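Local coordinates for probable LRR receptor-like serine/threonine-protein kinase At4g26540 (Arabidopsis thaliana, PDB 5HZ0) that acts as a plasma-membrane receptor kinase whose extracellular leucine-rich repeat domain, the part described here, perceives RGF peptide hormones that maintain the root stem cell niche, at residues E297-T302 / P319-N324; G412-E417 / S437-I442; S617-A620 / G624-I627. The protein carries 5 engineered substitutions. All blocks are in the same frame, centred on the assembly; numbering follows the deposited sequence.

Contact 1: residues E297-T302 / P319-N324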
loop_
_atom_site.group_PDB
_atom_site.type_symbol
_atom_site.label_atom_id
_atom_site.label_comp_id
_atom_site.label_asym_id
_atom_site.label_seq_id
_atom_site.Cartn_x
_atom_site.Cartn_y
_atom_site.Cartn_z
ATOM N N GLU A 297 -19.834 -6.609 -21.047
ATOM C CA GLU A 297 -20.506 -5.321 -21.010
ATOM C C GLU A 297 -19.698 -4.280 -20.251
ATOM O O GLU A 297 -19.883 -3.083 -20.460
ATOM C CB GLU A 297 -21.927 -5.458 -20.458
ATOM C CG GLU A 297 -22.218 -6.850 -19.961
ATOM C CD GLU A 297 -23.124 -7.625 -20.889
ATOM O OE1 GLU A 297 -24.135 -7.054 -21.333
ATOM O OE2 GLU A 297 -22.826 -8.805 -21.160
ATOM N N LEU A 298 -18.782 -4.740 -19.406
ATOM C CA LEU A 298 -17.873 -3.854 -18.670
ATOM C C LEU A 298 -16.968 -3.104 -19.644
ATOM O O LEU A 298 -16.529 -1.982 -19.383
ATOM C CB LEU A 298 -16.996 -4.675 -17.716
ATOM C CG LEU A 298 -16.926 -4.381 -16.216
ATOM C CD1 LEU A 298 -15.558 -4.804 -15.687
ATOM C CD2 LEU A 298 -17.211 -2.931 -15.874
ATOM N N THR A 299 -16.683 -3.737 -20.773
ATOM C CA THR A 299 -15.894 -3.090 -21.813
ATOM C C THR A 299 -16.671 -1.957 -22.505
ATOM O O THR A 299 -16.097 -1.217 -23.291
ATOM C CB THR A 299 -15.410 -4.090 -22.874
ATOM O OG1 THR A 299 -16.534 -4.568 -23.617
ATOM C CG2 THR A 299 -14.688 -5.272 -22.219
ATOM N N ASN A 300 -17.961 -1.806 -22.206
ATOM C CA ASN A 300 -18.683 -0.615 -22.654
ATOM C C ASN A 300 -18.534 0.645 -21.774
ATOM O O ASN A 300 -19.050 1.712 -22.137
ATOM C CB ASN A 300 -20.166 -0.912 -22.921
ATOM C CG ASN A 300 -20.454 -1.183 -24.400
ATOM O OD1 ASN A 300 -19.536 -1.390 -25.202
ATOM N ND2 ASN A 300 -21.732 -1.182 -24.764
ATOM N N CYS A 301 -17.810 0.560 -20.653
ATOM C CA CYS A 301 -17.645 1.759 -19.831
ATOM C C CYS A 301 -16.390 2.446 -20.316
ATOM O O CYS A 301 -15.288 2.112 -19.903
ATOM C CB CYS A 301 -17.444 1.380 -18.364
ATOM S SG CYS A 301 -18.671 0.271 -17.630
ATOM N N THR A 302 -16.574 3.492 -21.110
ATOM C CA THR A 302 -15.508 3.974 -21.976
ATOM C C THR A 302 -14.538 4.841 -21.214
ATOM O O THR A 302 -13.399 5.027 -21.634
ATOM C CB THR A 302 -16.078 4.726 -23.204
ATOM O OG1 THR A 302 -17.036 5.699 -22.773
ATOM C CG2 THR A 302 -16.774 3.751 -24.106
ATOM N N PRO A 319 -11.595 -10.711 -21.461
ATOM C CA PRO A 319 -12.251 -10.417 -22.744
ATOM C C PRO A 319 -11.385 -9.563 -23.686
ATOM O O PRO A 319 -10.737 -8.621 -23.242
ATOM C CB PRO A 319 -13.520 -9.657 -22.328
ATOM C CG PRO A 319 -13.233 -9.131 -20.946
ATOM C CD PRO A 319 -12.308 -10.131 -20.310
ATOM N N SER A 320 -11.390 -9.885 -24.977
ATOM C CA SER A 320 -10.622 -9.112 -25.958
ATOM C C SER A 320 -11.188 -7.708 -26.163
ATOM O O SER A 320 -10.434 -6.764 -26.423
ATOM C CB SER A 320 -10.569 -9.858 -27.272
ATOM O OG SER A 320 -11.875 -10.268 -27.618
ATOM N N LEU A 321 -12.501 -7.549 -25.970
ATOM C CA LEU A 321 -13.156 -6.238 -26.122
ATOM C C LEU A 321 -12.628 -5.204 -25.134
ATOM O O LEU A 321 -13.047 -4.053 -25.123
ATOM C CB LEU A 321 -14.682 -6.331 -26.063
ATOM C CG LEU A 321 -15.296 -6.864 -27.359
ATOM C CD1 LEU A 321 -16.820 -6.934 -27.284
ATOM C CD2 LEU A 321 -14.840 -6.031 -28.534
ATOM N N MET A 322 -11.725 -5.652 -24.281
ATOM C CA MET A 322 -10.963 -4.776 -23.414
ATOM C C MET A 322 -10.277 -3.660 -24.206
ATOM O O MET A 322 -9.966 -2.598 -23.654
ATOM C CB MET A 322 -9.910 -5.603 -22.686
ATOM C CG MET A 322 -9.595 -5.090 -21.324
ATOM S SD MET A 322 -10.237 -6.085 -19.962
ATOM C CE MET A 322 -9.536 -5.078 -18.670
ATOM N N SER A 323 -10.033 -3.896 -25.495
ATOM C CA SER A 323 -9.481 -2.841 -26.357
ATOM C C SER A 323 -10.360 -1.581 -26.379
ATOM O O SER A 323 -9.872 -0.474 -26.598
ATOM C CB SER A 323 -9.270 -3.363 -27.774
ATOM O OG SER A 323 -10.261 -4.323 -28.105
ATOM N N ASN A 324 -11.651 -1.742 -26.116
ATOM C CA ASN A 324 -12.548 -0.597 -26.064
ATOM C C ASN A 324 -12.308 0.369 -24.917
ATOM O O ASN A 324 -12.711 1.531 -25.002
ATOM C CB ASN A 324 -14.009 -1.031 -26.080
ATOM C CG ASN A 324 -14.530 -1.219 -27.476
ATOM O OD1 ASN A 324 -14.653 -0.257 -28.234
ATOM N ND2 ASN A 324 -14.827 -2.458 -27.837
#
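The chi1 of Thr-299, 68°, sets OG1 between the backbone N and the carbonyl carbon, facing Leu-321 CB, and leaves CG2 beside the N, over the peptide that joins Leu-321 to Met-322. Thr-299 OG1 lies 3.5 Å from Leu-321 CB, and the two side chains cross at about a right angle. The threonine also leans on the peptide itself: its CB lies 3.3 Å from Leu-321 O and its CG2 3.6 Å from the same oxygen. That carbonyl accepts a backbone bond from Asn-324 N, so the methyl and methine rest on an oxygen already engaged in its own 3-10 turn. Thr-299 CG2 lies 4.3 Å from Pro-319 CG. One turn on in 319-324, Asn-324 CB comes to 3.5 Å from Thr-299 O. No hydrogen bond spans the two segments; Thr-299 OG1 is instead bonded to Glu-296 O. The second turn is tied from within, Ser-320 O accepting Ser-323 N and, 3.0 Å away, Ser-323 OG from opposite faces of its plane. The contact thus sets the 3-10 turns of two successive solenoid coils side by side, one between strands 282-284 and 306-308, the other between 315-316 and 330-332, while Leu-298 and Met-322 both reach Leu-307 on strand 306-308.

Contact 2: residues G412-E417 / S437-I442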
loop_
_atom_site.group_PDB
_atom_site.type_symbol
_atom_site.label_atom_id
_atom_site.label_comp_id
_atom_site.label_asym_id
_atom_site.label_seq_id
_atom_site.Cartn_x
_atom_site.Cartn_y
_atom_site.Cartn_z
ATOM N N GLY A 412 13.436 -20.615 -23.973
ATOM C CA GLY A 412 14.413 -19.857 -24.733
ATOM C C GLY A 412 15.286 -18.890 -23.943
ATOM O O GLY A 412 15.231 -18.834 -22.713
ATOM N N SER A 413 16.110 -18.134 -24.668
ATOM C CA SER A 413 17.051 -17.182 -24.078
ATOM C C SER A 413 16.445 -15.850 -23.661
ATOM O O SER A 413 15.398 -15.445 -24.160
ATOM C CB SER A 413 18.226 -16.944 -25.022
ATOM O OG SER A 413 19.011 -18.113 -25.143
ATOM N N ILE A 414 17.101 -15.174 -22.728
ATOM C CA ILE A 414 16.716 -13.821 -22.382
ATOM C C ILE A 414 17.133 -12.938 -23.545
ATOM O O ILE A 414 18.330 -12.824 -23.852
ATOM C CB ILE A 414 17.398 -13.333 -21.083
ATOM C CG1 ILE A 414 17.040 -14.257 -19.913
ATOM C CG2 ILE A 414 17.024 -11.858 -20.794
ATOM C CD1 ILE A 414 17.822 -13.983 -18.640
ATOM N N PRO A 415 16.141 -12.319 -24.204
ATOM C CA PRO A 415 16.348 -11.558 -25.434
ATOM C C PRO A 415 17.199 -10.328 -25.152
ATOM O O PRO A 415 16.940 -9.574 -24.206
ATOM C CB PRO A 415 14.927 -11.164 -25.833
ATOM C CG PRO A 415 14.184 -11.105 -24.560
ATOM C CD PRO A 415 14.756 -12.206 -23.716
ATOM N N SER A 416 18.212 -10.138 -25.990
ATOM C CA SER A 416 19.251 -9.136 -25.777
ATOM C C SER A 416 18.747 -7.689 -25.778
ATOM O O SER A 416 19.358 -6.784 -25.191
ATOM C CB SER A 416 20.313 -9.309 -26.851
ATOM O OG SER A 416 21.229 -8.246 -26.801
ATOM N N GLU A 417 17.621 -7.467 -26.440
ATOM C CA GLU A 417 17.078 -6.118 -26.546
ATOM C C GLU A 417 16.494 -5.610 -25.226
ATOM O O GLU A 417 16.027 -4.481 -25.138
ATOM C CB GLU A 417 16.099 -5.981 -27.716
ATOM C CG GLU A 417 15.246 -7.187 -27.953
ATOM C CD GLU A 417 15.948 -8.248 -28.758
ATOM O OE1 GLU A 417 16.297 -9.290 -28.171
ATOM O OE2 GLU A 417 16.160 -8.043 -29.966
ATOM N N SER A 437 22.907 -18.273 -22.356
ATOM C CA SER A 437 23.615 -17.333 -21.506
ATOM C C SER A 437 22.788 -16.153 -21.052
ATOM O O SER A 437 21.734 -15.854 -21.616
ATOM C CB SER A 437 24.879 -16.844 -22.198
ATOM O OG SER A 437 25.767 -17.934 -22.395
ATOM N N ILE A 438 23.249 -15.515 -19.983
ATOM C CA ILE A 438 22.788 -14.187 -19.638
ATOM C C ILE A 438 23.412 -13.226 -20.661
ATOM O O ILE A 438 24.646 -13.120 -20.754
ATOM C CB ILE A 438 23.223 -13.819 -18.217
ATOM C CG1 ILE A 438 22.503 -14.709 -17.196
ATOM C CG2 ILE A 438 22.923 -12.367 -17.918
ATOM C CD1 ILE A 438 23.234 -14.822 -15.849
ATOM N N PRO A 439 22.566 -12.536 -21.444
ATOM C CA PRO A 439 23.024 -11.658 -22.543
ATOM C C PRO A 439 23.878 -10.489 -22.061
ATOM O O PRO A 439 23.459 -9.779 -21.150
ATOM C CB PRO A 439 21.716 -11.145 -23.163
ATOM C CG PRO A 439 20.699 -11.269 -22.075
ATOM C CD PRO A 439 21.109 -12.459 -21.230
ATOM N N PRO A 440 25.067 -10.298 -22.660
ATOM C CA PRO A 440 25.983 -9.199 -22.320
ATOM C C PRO A 440 25.291 -7.842 -22.399
ATOM O O PRO A 440 25.587 -6.930 -21.616
ATOM C CB PRO A 440 27.061 -9.291 -23.404
ATOM C CG PRO A 440 27.058 -10.692 -23.821
ATOM C CD PRO A 440 25.663 -11.228 -23.634
ATOM N N ALA A 441 24.360 -7.724 -23.338
ATOM C CA ALA A 441 23.649 -6.471 -23.567
ATOM C C ALA A 441 22.840 -6.001 -22.358
ATOM O O ALA A 441 22.442 -4.842 -22.293
ATOM C CB ALA A 441 22.756 -6.583 -24.788
ATOM N N ILE A 442 22.585 -6.890 -21.402
ATOM C CA ILE A 442 21.870 -6.466 -20.205
ATOM C C ILE A 442 22.694 -5.428 -19.429
ATOM O O ILE A 442 22.171 -4.738 -18.553
ATOM C CB ILE A 442 21.439 -7.652 -19.308
ATOM C CG1 ILE A 442 20.342 -7.209 -18.334
ATOM C CG2 ILE A 442 22.615 -8.233 -18.554
ATOM C CD1 ILE A 442 19.974 -8.254 -17.293
#
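The Ser-Ile-Pro sequences at 413-415 and 437-439 are successive copies of the Gly-x-Ile-Pro element of plant leucine-rich repeats, and Ile-414 of one meets Pro-439 of the next. The pyrrolidine ring is set across the isoleucine at about a right angle. Its CD lies 3.8 Å from Ile-414 CB, and its CG is 3.9 Å from Ile-414 CG2. Because chi1 of -59° puts CG1 beside the backbone N, CG2 is left anti to that N, where it meets the ring. Pro-439 also lies against the backbone, with CG 3.3 Å from Ile-414 O and CB 4.1 Å from Ser-416 CA. With an alanine here, CG and CD would be missing, and Ile-414 CB and CG2 would probably face a gap between the coils in place of their apolar partner. Nearby, Gly-412 is joined to Val-435 by backbone hydrogen bonds, tying the same two repeats just before their prolines. No hydrogen bond links 412-417 with 437-442. Beyond its proline each segment enters a 3-10 turn, the later one closed by Ile-442 N bonding to Pro-439 O at 3.0 Å. There Ala-441 presents its methyl to the earlier turn, its CB 3.4 Å from Ser-416 O.

Contact 3: residues S617-A620 / G624-I627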
loop_
_atom_site.group_PDB
_atom_site.type_symbol
_atom_site.label_atom_id
_atom_site.label_comp_id
_atom_site.label_asym_id
_atom_site.label_seq_id
_atom_site.Cartn_x
_atom_site.Cartn_y
_atom_site.Cartn_z
ATOM N N SER A 617 26.400 -34.287 16.327
ATOM C CA SER A 617 26.562 -34.945 15.039
ATOM C C SER A 617 27.411 -34.085 14.095
ATOM O O SER A 617 28.138 -34.612 13.252
ATOM C CB SER A 617 25.198 -35.242 14.426
ATOM O OG SER A 617 24.317 -34.151 14.638
ATOM N N ASP A 618 27.315 -32.764 14.245
ATOM C CA ASP A 618 28.157 -31.826 13.498
ATOM C C ASP A 618 29.633 -32.001 13.813
ATOM O O ASP A 618 30.473 -31.851 12.921
ATOM C CB ASP A 618 27.765 -30.388 13.803
ATOM C CG ASP A 618 26.648 -29.899 12.924
ATOM O OD1 ASP A 618 25.887 -30.750 12.416
ATOM O OD2 ASP A 618 26.539 -28.667 12.731
ATOM N N LEU A 619 29.947 -32.297 15.079
ATOM C CA LEU A 619 31.324 -32.564 15.475
ATOM C C LEU A 619 31.708 -33.984 15.075
ATOM O O LEU A 619 32.884 -34.294 14.896
ATOM C CB LEU A 619 31.521 -32.400 16.986
ATOM C CG LEU A 619 30.954 -31.180 17.715
ATOM C CD1 LEU A 619 31.430 -31.193 19.158
ATOM C CD2 LEU A 619 31.340 -29.879 17.036
ATOM N N ALA A 620 30.713 -34.851 14.940
ATOM C CA ALA A 620 30.988 -36.252 14.640
ATOM C C ALA A 620 31.354 -36.471 13.163
ATOM O O ALA A 620 31.996 -37.471 12.818
ATOM C CB ALA A 620 29.805 -37.125 15.058
ATOM N N GLY A 624 38.862 -34.277 14.118
ATOM C CA GLY A 624 39.094 -34.196 15.555
ATOM C C GLY A 624 38.317 -33.271 16.486
ATOM O O GLY A 624 38.924 -32.810 17.439
ATOM N N LEU A 625 37.093 -32.851 16.180
ATOM C CA LEU A 625 36.477 -31.772 16.978
ATOM C C LEU A 625 35.898 -32.217 18.313
ATOM O O LEU A 625 35.209 -33.232 18.385
ATOM C CB LEU A 625 35.391 -31.028 16.185
ATOM C CG LEU A 625 35.833 -29.998 15.145
ATOM C CD1 LEU A 625 34.619 -29.335 14.520
ATOM C CD2 LEU A 625 36.738 -28.957 15.780
ATOM N N TYR A 626 36.160 -31.461 19.379
ATOM C CA TYR A 626 35.521 -31.813 20.654
ATOM C C TYR A 626 35.414 -30.629 21.601
ATOM O O TYR A 626 36.243 -29.737 21.548
ATOM C CB TYR A 626 36.281 -32.959 21.350
ATOM C CG TYR A 626 37.657 -32.572 21.820
ATOM C CD1 TYR A 626 38.712 -32.472 20.919
ATOM C CD2 TYR A 626 37.902 -32.282 23.159
ATOM C CE1 TYR A 626 39.970 -32.107 21.339
ATOM C CE2 TYR A 626 39.165 -31.917 23.587
ATOM C CZ TYR A 626 40.192 -31.840 22.673
ATOM O OH TYR A 626 41.442 -31.472 23.075
ATOM N N ILE A 627 34.421 -30.640 22.488
ATOM C CA ILE A 627 34.318 -29.594 23.497
ATOM C C ILE A 627 35.246 -29.889 24.682
ATOM O O ILE A 627 35.235 -30.978 25.239
ATOM C CB ILE A 627 32.861 -29.382 23.996
ATOM C CG1 ILE A 627 32.100 -28.394 23.099
ATOM C CG2 ILE A 627 32.865 -28.796 25.400
ATOM C CD1 ILE A 627 31.487 -28.976 21.833
#
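Leu-619 makes the apolar contact with Leu-625 and Ile-627, and the residues leading up to it build the short helix that presents it. Ser-617 gives its carbonyl O to a weak bond from Ala-620 N, 3.1 Å long. Asp-618 follows, and its O accepts hydrogen bonds from Ser-621 OG and Asn-622 ND2, just past the helix. Next comes Leu-619, whose chi1 of -46° places CG beside its backbone N and whose two methyls divide between two strand residues. CD1 meets Ile-627 CD1 at 3.5 Å, methyl to methyl, and CD2 lies 4.2 Å from Leu-625 CD1. Both pairs of side chains cross at about right angles. The base of the leucine takes part too, with CB 4.0 Å from Leu-625 O. On the strand side, chi2 of 83° swings CD1 of Ile-627 into touch, although its CB does not itself point at the helix. No hydrogen bond crosses the contact. Helix 616-620 thus packs by one leucine on strand 624-627, which pairs in parallel with strand 604-605; Leu-605 there touches Leu-619, Leu-625 and Ile-627, joining both elements at the C-terminal end of the repeat solenoid.

How the contacts relate
Contact 1 is the most buried; contacts 2 and 3 are partly buried. Contacts 1 and 2 join the same kind of element at different points of the solenoid, the loop and 3-10 turn of consecutive predicted repeats, LRR 13 to 14 and LRR 18 to 19, with centres 36 Å apart. Contact 3, 47 Å from contact 2 between centres, instead holds a helix and a strand within a single predicted repeat near the C-terminus. None has a hydrogen bond between its segments, yet the chemistry shifts: a threonine against a carbonyl in 297-302 / 319-324, a proline ring against isoleucine side chain and carbonyl in 412-417 / 437-442, and mainly methyl ends of leucine and isoleucine in 617-620 / 624-627.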